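Local coordinates for protein negative regulator of ofd1 (Schizosaccharomyces pombe, PDB 3QTM) that is required for correct translation termination, directly inhibits ofd1 and, as a positive regulator, stabilises the transcription factor Sre1N for hypoxic gene expression, at residues N18-S29 against L44-I55. Sequence-based numbering, arbitrary orientation. Where two conformers were deposited one is given.
Sequences NISQLWGLYEMS and LVFGTIHEADRI. With SO4 (sulfate ion), chain C.
Leu-22 drives into the helix of segment 44-55 as a knob in a hole made by Thr-48, Glu-51, Ala-52 and Ile-55, an example of how antiparallel helices interlock. With CG anti to the backbone N (chi1 -169°), its CD1 methyl is carried onto the backbone, 3.3 Å from Thr-48 O, while the CD2 branch turns to Ile-55 CD1. One turn on, Leu-25 fills a second hole among Leu-44, Gly-47, Thr-48 and Glu-51. Beyond it the helices draw together, Ser-29 CB lying 3.5 Å from Leu-44 CB.

No direct hydrogen bond crosses the interface; the hydroxyls of Thr-48 and Ser-29 turn back on their own helices. Thr-48 OG1 donates to Leu-44 O (2.7 Å), reaching that carbonyl from the face opposite the Thr-48 amide, and Ser-29 OG donates to Tyr-26 O. At the other end a water donates to two acceptors, Asn-18 OD1 and Glu-51 OE2, and so bridges them.

The segment axes come within 8.4 Å, with 165° between their N-to-C directions; consecutive helices 15-34 and 38-58 thus form an antiparallel hairpin, consistent with the protein's tetratricopeptide-like character. Ser-41 OG is hydrogen-bonded to Ser-29 O near the turn, while helix 67-82 packs on Trp-23, Tyr-26, Val-45 and Ala-52, and helix 119-142 also reaches Tyr-26.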
ATOM      1  N   ASN A  18     -24.799   4.999  16.194  1.00 24.12           N
ATOM      2  CA  ASN A  18     -24.177   6.259  15.808  1.00 27.25           C
ATOM      3  C   ASN A  18     -22.788   6.088  15.200  1.00 27.26           C
ATOM      4  O   ASN A  18     -22.456   6.701  14.183  1.00 25.35           O
ATOM      5  CB  ASN A  18     -24.014   7.125  17.044  1.00 27.21           C
ATOM      6  CG  ASN A  18     -25.004   8.246  17.106  1.00 38.17           C
ATOM      7  OD1 ASN A  18     -24.762   9.332  16.569  1.00 35.06           O
ATOM      8  ND2 ASN A  18     -26.118   8.012  17.793  1.00 41.00           N
ATOM      9  N   ILE A  19     -21.959   5.277  15.846  1.00 21.54           N
ATOM     10  CA  ILE A  19     -20.593   5.111  15.383  0.65 25.40           C
ATOM     11  C   ILE A  19     -20.613   4.316  14.088  1.00 26.81           C
ATOM     12  O   ILE A  19     -19.874   4.620  13.154  1.00 22.97           O
ATOM     13  CB  ILE A  19     -19.699   4.462  16.466  0.65 24.60           C
ATOM     14  CG1 ILE A  19     -19.527   5.441  17.628  0.65 23.30           C
ATOM     15  CG2 ILE A  19     -18.347   4.043  15.889  0.65 23.30           C
ATOM     16  CD1 ILE A  19     -19.149   4.782  18.940  0.65 26.92           C
ATOM     17  N   SER A  20     -21.492   3.325  14.034  1.00 21.55           N
ATOM     18  CA  SER A  20     -21.660   2.547  12.831  1.00 24.10           C
ATOM     19  C   SER A  20     -22.116   3.447  11.667  1.00 26.47           C
ATOM     20  O   SER A  20     -21.695   3.260  10.525  1.00 23.27           O
ATOM     21  CB  SER A  20     -22.666   1.426  13.075  1.00 25.72           C
ATOM     22  OG  SER A  20     -22.886   0.708  11.887  1.00 35.06           O
ATOM     23  N   GLN A  21     -22.971   4.426  11.952  1.00 23.00           N
ATOM     24  CA  GLN A  21     -23.407   5.332  10.891  1.00 26.13           C
ATOM     25  C   GLN A  21     -22.258   6.262  10.482  1.00 26.79           C
ATOM     26  O   GLN A  21     -22.121   6.639   9.317  1.00 27.04           O
ATOM     27  CB  GLN A  21     -24.648   6.124  11.313  1.00 29.59           C
ATOM     28  CG  GLN A  21     -25.918   5.263  11.447  1.00 26.79           C
ATOM     29  CD  GLN A  21     -26.155   4.345  10.235  1.00 38.06           C
ATOM     30  OE1 GLN A  21     -26.033   4.762   9.078  1.00 36.60           O
ATOM     31  NE2 GLN A  21     -26.494   3.088  10.507  1.00 39.94           N
ATOM     32  N   LEU A  22     -21.409   6.591  11.448  1.00 21.42           N
ATOM     33  CA  LEU A  22     -20.244   7.414  11.187  1.00 24.51           C
ATOM     34  C   LEU A  22     -19.331   6.727  10.170  1.00 25.50           C
ATOM     35  O   LEU A  22     -18.895   7.347   9.185  1.00 25.27           O
ATOM     36  CB  LEU A  22     -19.515   7.711  12.502  1.00 25.29           C
ATOM     37  CG  LEU A  22     -18.410   8.757  12.534  1.00 25.37           C
ATOM     38  CD1 LEU A  22     -18.976  10.146  12.217  1.00 20.43           C
ATOM     39  CD2 LEU A  22     -17.726   8.716  13.908  1.00 18.21           C
ATOM     40  N   TRP A  23     -19.070   5.439  10.386  1.00 25.20           N
ATOM     41  CA  TRP A  23     -18.279   4.655   9.444  1.00 23.16           C
ATOM     42  C   TRP A  23     -18.946   4.583   8.079  1.00 24.53           C
ATOM     43  O   TRP A  23     -18.270   4.592   7.046  1.00 23.71           O
ATOM     44  CB  TRP A  23     -18.005   3.245   9.984  1.00 23.76           C
ATOM     45  CG  TRP A  23     -16.751   3.197  10.790  1.00 27.29           C
ATOM     46  CD1 TRP A  23     -16.648   3.208  12.151  1.00 24.35           C
ATOM     47  CD2 TRP A  23     -15.404   3.195  10.282  1.00 26.35           C
ATOM     48  NE1 TRP A  23     -15.320   3.191  12.524  1.00 25.84           N
ATOM     49  CE2 TRP A  23     -14.538   3.180  11.396  1.00 26.38           C
ATOM     50  CE3 TRP A  23     -14.851   3.186   8.993  1.00 25.57           C
ATOM     51  CZ2 TRP A  23     -13.149   3.157  11.263  1.00 24.23           C
ATOM     52  CZ3 TRP A  23     -13.468   3.162   8.862  1.00 29.38           C
ATOM     53  CH2 TRP A  23     -12.632   3.150   9.995  1.00 24.21           C
ATOM     54  N   GLY A  24     -20.275   4.511   8.084  1.00 24.60           N
ATOM     55  CA  GLY A  24     -21.044   4.424   6.857  1.00 25.79           C
ATOM     56  C   GLY A  24     -20.829   5.632   5.954  1.00 23.30           C
ATOM     57  O   GLY A  24     -20.669   5.480   4.750  1.00 24.20           O
ATOM     58  N   LEU A  25     -20.824   6.821   6.550  1.00 21.59           N
ATOM     59  CA  LEU A  25     -20.537   8.066   5.834  1.00 23.50           C
ATOM     60  C   LEU A  25     -19.143   8.056   5.223  1.00 26.26           C
ATOM     61  O   LEU A  25     -18.968   8.423   4.052  1.00 23.91           O
ATOM     62  CB  LEU A  25     -20.671   9.268   6.766  1.00 20.19           C
ATOM     63  CG  LEU A  25     -22.099   9.638   7.180  1.00 26.16           C
ATOM     64  CD1 LEU A  25     -22.094  10.713   8.271  1.00 21.37           C
ATOM     65  CD2 LEU A  25     -22.923  10.097   5.951  1.00 24.96           C
ATOM     66  N   TYR A  26     -18.154   7.642   6.015  1.00 24.09           N
ATOM     67  CA  TYR A  26     -16.788   7.542   5.518  1.00 22.12           C
ATOM     68  C   TYR A  26     -16.696   6.551   4.351  1.00 23.30           C
ATOM     69  O   TYR A  26     -16.044   6.827   3.349  1.00 23.68           O
ATOM     70  CB  TYR A  26     -15.806   7.133   6.625  1.00 18.76           C
ATOM     71  CG  TYR A  26     -14.399   6.976   6.081  1.00 23.14           C
ATOM     72  CD1 TYR A  26     -13.628   8.087   5.752  1.00 20.17           C
ATOM     73  CD2 TYR A  26     -13.869   5.724   5.839  1.00 19.42           C
ATOM     74  CE1 TYR A  26     -12.343   7.945   5.223  1.00 20.76           C
ATOM     75  CE2 TYR A  26     -12.608   5.572   5.314  1.00 20.71           C
ATOM     76  CZ  TYR A  26     -11.842   6.680   5.013  1.00 23.35           C
ATOM     77  OH  TYR A  26     -10.574   6.499   4.492  1.00 23.53           O
ATOM     78  N   GLU A  27     -17.346   5.396   4.497  1.00 24.70           N
ATOM     79  CA  GLU A  27     -17.286   4.332   3.500  1.00 23.42           C
ATOM     80  C   GLU A  27     -17.870   4.806   2.177  1.00 26.18           C
ATOM     81  O   GLU A  27     -17.308   4.570   1.112  1.00 27.96           O
ATOM     82  CB  GLU A  27     -18.012   3.083   4.005  1.00 25.76           C
ATOM     83  CG  GLU A  27     -17.221   2.334   5.098  1.00 31.25           C
ATOM     84  CD  GLU A  27     -18.106   1.505   6.025  1.00 32.19           C
ATOM     85  OE1 GLU A  27     -19.325   1.442   5.782  1.00 35.04           O
ATOM     86  OE2 GLU A  27     -17.580   0.912   6.995  1.00 33.01           O
HETATM   87  N   MSE A  28     -18.997   5.488   2.265  1.00 24.00           N
HETATM   88  CA  MSE A  28     -19.617   6.093   1.103  1.00 29.93           C
HETATM   89  C   MSE A  28     -18.698   7.096   0.422  1.00 25.88           C
HETATM   90  O   MSE A  28     -18.664   7.178  -0.804  1.00 26.62           O
HETATM   91  CB  MSE A  28     -20.896   6.807   1.521  1.00 24.97           C
HETATM   92  CG  MSE A  28     -22.136   5.989   1.358  1.00 41.94           C
HETATM   93 SE   MSE A  28     -23.676   7.197   1.356  1.00 75.90          SE
HETATM   94  CE  MSE A  28     -23.949   7.243   3.282  1.00 24.18           C
ATOM     95  N   SER A  29     -17.976   7.888   1.213  1.00 26.22           N
ATOM     96  CA  SER A  29     -17.025   8.837   0.630  1.00 25.75           C
ATOM     97  C   SER A  29     -15.989   8.084  -0.211  1.00 22.66           C
ATOM     98  O   SER A  29     -15.554   8.574  -1.245  1.00 22.03           O
ATOM     99  CB  SER A  29     -16.351   9.694   1.705  1.00 21.43           C
ATOM    100  OG  SER A  29     -15.207   9.043   2.224  1.00 22.03           O
ATOM    101  N   LEU A  44     -19.020  14.141   1.761  1.00 21.73           N
ATOM    102  CA  LEU A  44     -19.196  13.050   2.722  1.00 20.90           C
ATOM    103  C   LEU A  44     -18.136  13.049   3.830  1.00 23.91           C
ATOM    104  O   LEU A  44     -18.431  12.717   4.979  1.00 24.43           O
ATOM    105  CB  LEU A  44     -19.230  11.698   2.007  1.00 21.00           C
ATOM    106  CG  LEU A  44     -20.459  11.540   1.095  1.00 26.57           C
ATOM    107  CD1 LEU A  44     -20.354  10.350   0.137  1.00 24.14           C
ATOM    108  CD2 LEU A  44     -21.715  11.429   1.939  1.00 28.98           C
ATOM    109  N   VAL A  45     -16.902  13.412   3.479  1.00 22.56           N
ATOM    110  CA  VAL A  45     -15.808  13.442   4.437  1.00 20.67           C
ATOM    111  C   VAL A  45     -16.024  14.537   5.475  1.00 18.36           C
ATOM    112  O   VAL A  45     -15.926  14.292   6.673  1.00 19.53           O
ATOM    113  CB  VAL A  45     -14.446  13.643   3.713  1.00 22.43           C
ATOM    114  CG1 VAL A  45     -13.400  14.147   4.671  1.00 18.56           C
ATOM    115  CG2 VAL A  45     -14.018  12.347   3.066  1.00 22.25           C
ATOM    116  N   PHE A  46     -16.326  15.747   5.016  1.00 18.78           N
ATOM    117  CA  PHE A  46     -16.629  16.838   5.929  1.00 19.61           C
ATOM    118  C   PHE A  46     -17.872  16.516   6.778  1.00 21.95           C
ATOM    119  O   PHE A  46     -17.959  16.920   7.932  1.00 19.42           O
ATOM    120  CB  PHE A  46     -16.846  18.139   5.152  1.00 24.94           C
ATOM    121  CG  PHE A  46     -15.573  18.882   4.827  1.00 25.12           C
ATOM    122  CD1 PHE A  46     -14.621  19.107   5.806  1.00 23.77           C
ATOM    123  CD2 PHE A  46     -15.352  19.384   3.554  1.00 28.52           C
ATOM    124  CE1 PHE A  46     -13.447  19.802   5.522  1.00 28.15           C
ATOM    125  CE2 PHE A  46     -14.185  20.090   3.251  1.00 26.04           C
ATOM    126  CZ  PHE A  46     -13.228  20.296   4.234  1.00 28.28           C
ATOM    127  N   GLY A  47     -18.839  15.811   6.188  1.00 19.87           N
ATOM    128  CA  GLY A  47     -20.042  15.405   6.896  1.00 22.69           C
ATOM    129  C   GLY A  47     -19.669  14.448   8.018  1.00 23.66           C
ATOM    130  O   GLY A  47     -20.178  14.563   9.134  1.00 21.43           O
ATOM    131  N   THR A  48     -18.754  13.524   7.725  1.00 18.56           N
ATOM    132  CA  THR A  48     -18.238  12.603   8.738  1.00 19.94           C
ATOM    133  C   THR A  48     -17.647  13.345   9.918  1.00 21.29           C
ATOM    134  O   THR A  48     -17.913  13.028  11.085  1.00 21.55           O
ATOM    135  CB  THR A  48     -17.154  11.695   8.144  1.00 21.15           C
ATOM    136  OG1 THR A  48     -17.663  11.086   6.958  1.00 19.69           O
ATOM    137  CG2 THR A  48     -16.725  10.601   9.149  1.00 17.15           C
ATOM    138  N   ILE A  49     -16.842  14.351   9.609  1.00 19.97           N
ATOM    139  CA  ILE A  49     -16.199  15.145  10.645  1.00 21.95           C
ATOM    140  C   ILE A  49     -17.245  15.853  11.515  1.00 21.79           C
ATOM    141  O   ILE A  49     -17.175  15.815  12.746  1.00 21.98           O
ATOM    142  CB  ILE A  49     -15.197  16.150  10.024  1.00 18.38           C
ATOM    143  CG1 ILE A  49     -13.981  15.379   9.495  1.00 19.70           C
ATOM    144  CG2 ILE A  49     -14.807  17.247  11.042  1.00 18.82           C
ATOM    145  CD1 ILE A  49     -13.125  16.129   8.447  1.00 17.65           C
ATOM    146  N   HIS A  50     -18.225  16.477  10.877  1.00 19.95           N
ATOM    147  CA  HIS A  50     -19.311  17.135  11.613  1.00 24.60           C
ATOM    148  C   HIS A  50     -20.079  16.158  12.495  1.00 23.02           C
ATOM    149  O   HIS A  50     -20.414  16.465  13.645  1.00 20.75           O
ATOM    150  CB  HIS A  50     -20.287  17.823  10.656  1.00 23.89           C
ATOM    151  CG  HIS A  50     -19.681  18.966   9.898  1.00 31.61           C
ATOM    152  ND1 HIS A  50     -19.924  19.182   8.558  1.00 30.13           N
ATOM    153  CD2 HIS A  50     -18.836  19.948  10.289  1.00 32.16           C
ATOM    154  CE1 HIS A  50     -19.268  20.257   8.161  1.00 30.34           C
ATOM    155  NE2 HIS A  50     -18.595  20.737   9.192  1.00 35.88           N
ATOM    156  N   GLU A  51     -20.383  14.984  11.956  1.00 21.86           N
ATOM    157  CA  GLU A  51     -21.142  14.019  12.735  1.00 22.78           C
ATOM    158  C   GLU A  51     -20.302  13.569  13.936  1.00 23.34           C
ATOM    159  O   GLU A  51     -20.823  13.401  15.028  1.00 20.52           O
ATOM    160  CB  GLU A  51     -21.577  12.837  11.871  1.00 23.15           C
ATOM    161  CG  GLU A  51     -22.398  11.793  12.620  1.00 30.50           C
ATOM    162  CD  GLU A  51     -23.652  12.374  13.296  1.00 31.90           C
ATOM    163  OE1 GLU A  51     -24.214  13.384  12.802  1.00 27.97           O
ATOM    164  OE2 GLU A  51     -24.067  11.801  14.328  1.00 30.96           O
ATOM    165  N   ALA A  52     -18.992  13.414  13.731  1.00 22.67           N
ATOM    166  CA  ALA A  52     -18.098  13.019  14.815  1.00 21.75           C
ATOM    167  C   ALA A  52     -18.119  14.065  15.916  1.00 22.56           C
ATOM    168  O   ALA A  52     -18.171  13.735  17.109  1.00 21.59           O
ATOM    169  CB  ALA A  52     -16.663  12.801  14.296  1.00 21.35           C
ATOM    170  N   ASP A  53     -18.082  15.333  15.511  1.00 20.01           N
ATOM    171  CA  ASP A  53     -18.141  16.438  16.460  1.00 22.77           C
ATOM    172  C   ASP A  53     -19.458  16.406  17.232  1.00 26.00           C
ATOM    173  O   ASP A  53     -19.490  16.664  18.439  1.00 22.41           O
ATOM    174  CB  ASP A  53     -17.975  17.793  15.755  1.00 24.10           C
ATOM    175  CG  ASP A  53     -16.519  18.079  15.364  1.00 30.12           C
ATOM    176  OD1 ASP A  53     -15.609  17.421  15.922  1.00 27.18           O
ATOM    177  OD2 ASP A  53     -16.289  18.953  14.495  1.00 32.81           O
ATOM    178  N   ARG A  54     -20.544  16.088  16.535  1.00 22.29           N
ATOM    179  CA  ARG A  54     -21.851  16.035  17.177  1.00 27.38           C
ATOM    180  C   ARG A  54     -21.851  14.922  18.221  1.00 25.85           C
ATOM    181  O   ARG A  54     -22.386  15.087  19.319  1.00 26.61           O
ATOM    182  CB  ARG A  54     -22.973  15.810  16.155  1.00 24.12           C
ATOM    183  CG  ARG A  54     -24.387  16.002  16.738  1.00 35.36           C
ATOM    184  CD  ARG A  54     -25.485  15.851  15.673  1.00 33.63           C
ATOM    185  NE  ARG A  54     -25.157  16.590  14.453  1.00 36.87           N
ATOM    186  CZ  ARG A  54     -25.524  17.844  14.207  1.00 43.26           C
ATOM    187  NH1 ARG A  54     -26.247  18.515  15.094  1.00 47.19           N
ATOM    188  NH2 ARG A  54     -25.163  18.432  13.070  1.00 44.10           N
ATOM    189  N   ILE A  55     -21.246  13.790  17.880  1.00 21.72           N
ATOM    190  CA  ILE A  55     -21.180  12.677  18.821  1.00 21.25           C
ATOM    191  C   ILE A  55     -20.381  13.075  20.062  1.00 26.66           C
ATOM    192  O   ILE A  55     -20.769  12.754  21.184  1.00 24.95           O
ATOM    193  CB  ILE A  55     -20.602  11.419  18.166  1.00 24.74           C
ATOM    194  CG1 ILE A  55     -21.599  10.866  17.142  1.00 26.64           C
ATOM    195  CG2 ILE A  55     -20.274  10.370  19.209  1.00 21.98           C
ATOM    196  CD1 ILE A  55     -21.034   9.757  16.274  1.00 26.61           C
TER
HETATM  197  S   SO4 C   2     -26.407  19.285  18.277  1.00 71.88           S
HETATM  198  O1  SO4 C   2     -25.423  18.970  19.320  1.00 53.29           O
HETATM  199  O2  SO4 C   2     -26.855  18.053  17.623  1.00 61.23           O
HETATM  200  O3  SO4 C   2     -27.575  19.930  18.877  1.00 76.88           O
HETATM  201  O4  SO4 C   2     -25.812  20.188  17.289  1.00 60.01           O
HETATM  202  O   HOH W   1     -25.409  11.852  16.430  1.00 30.77           O
HETATM  203  O   HOH W   2     -24.007   9.096  14.302  1.00 38.45           O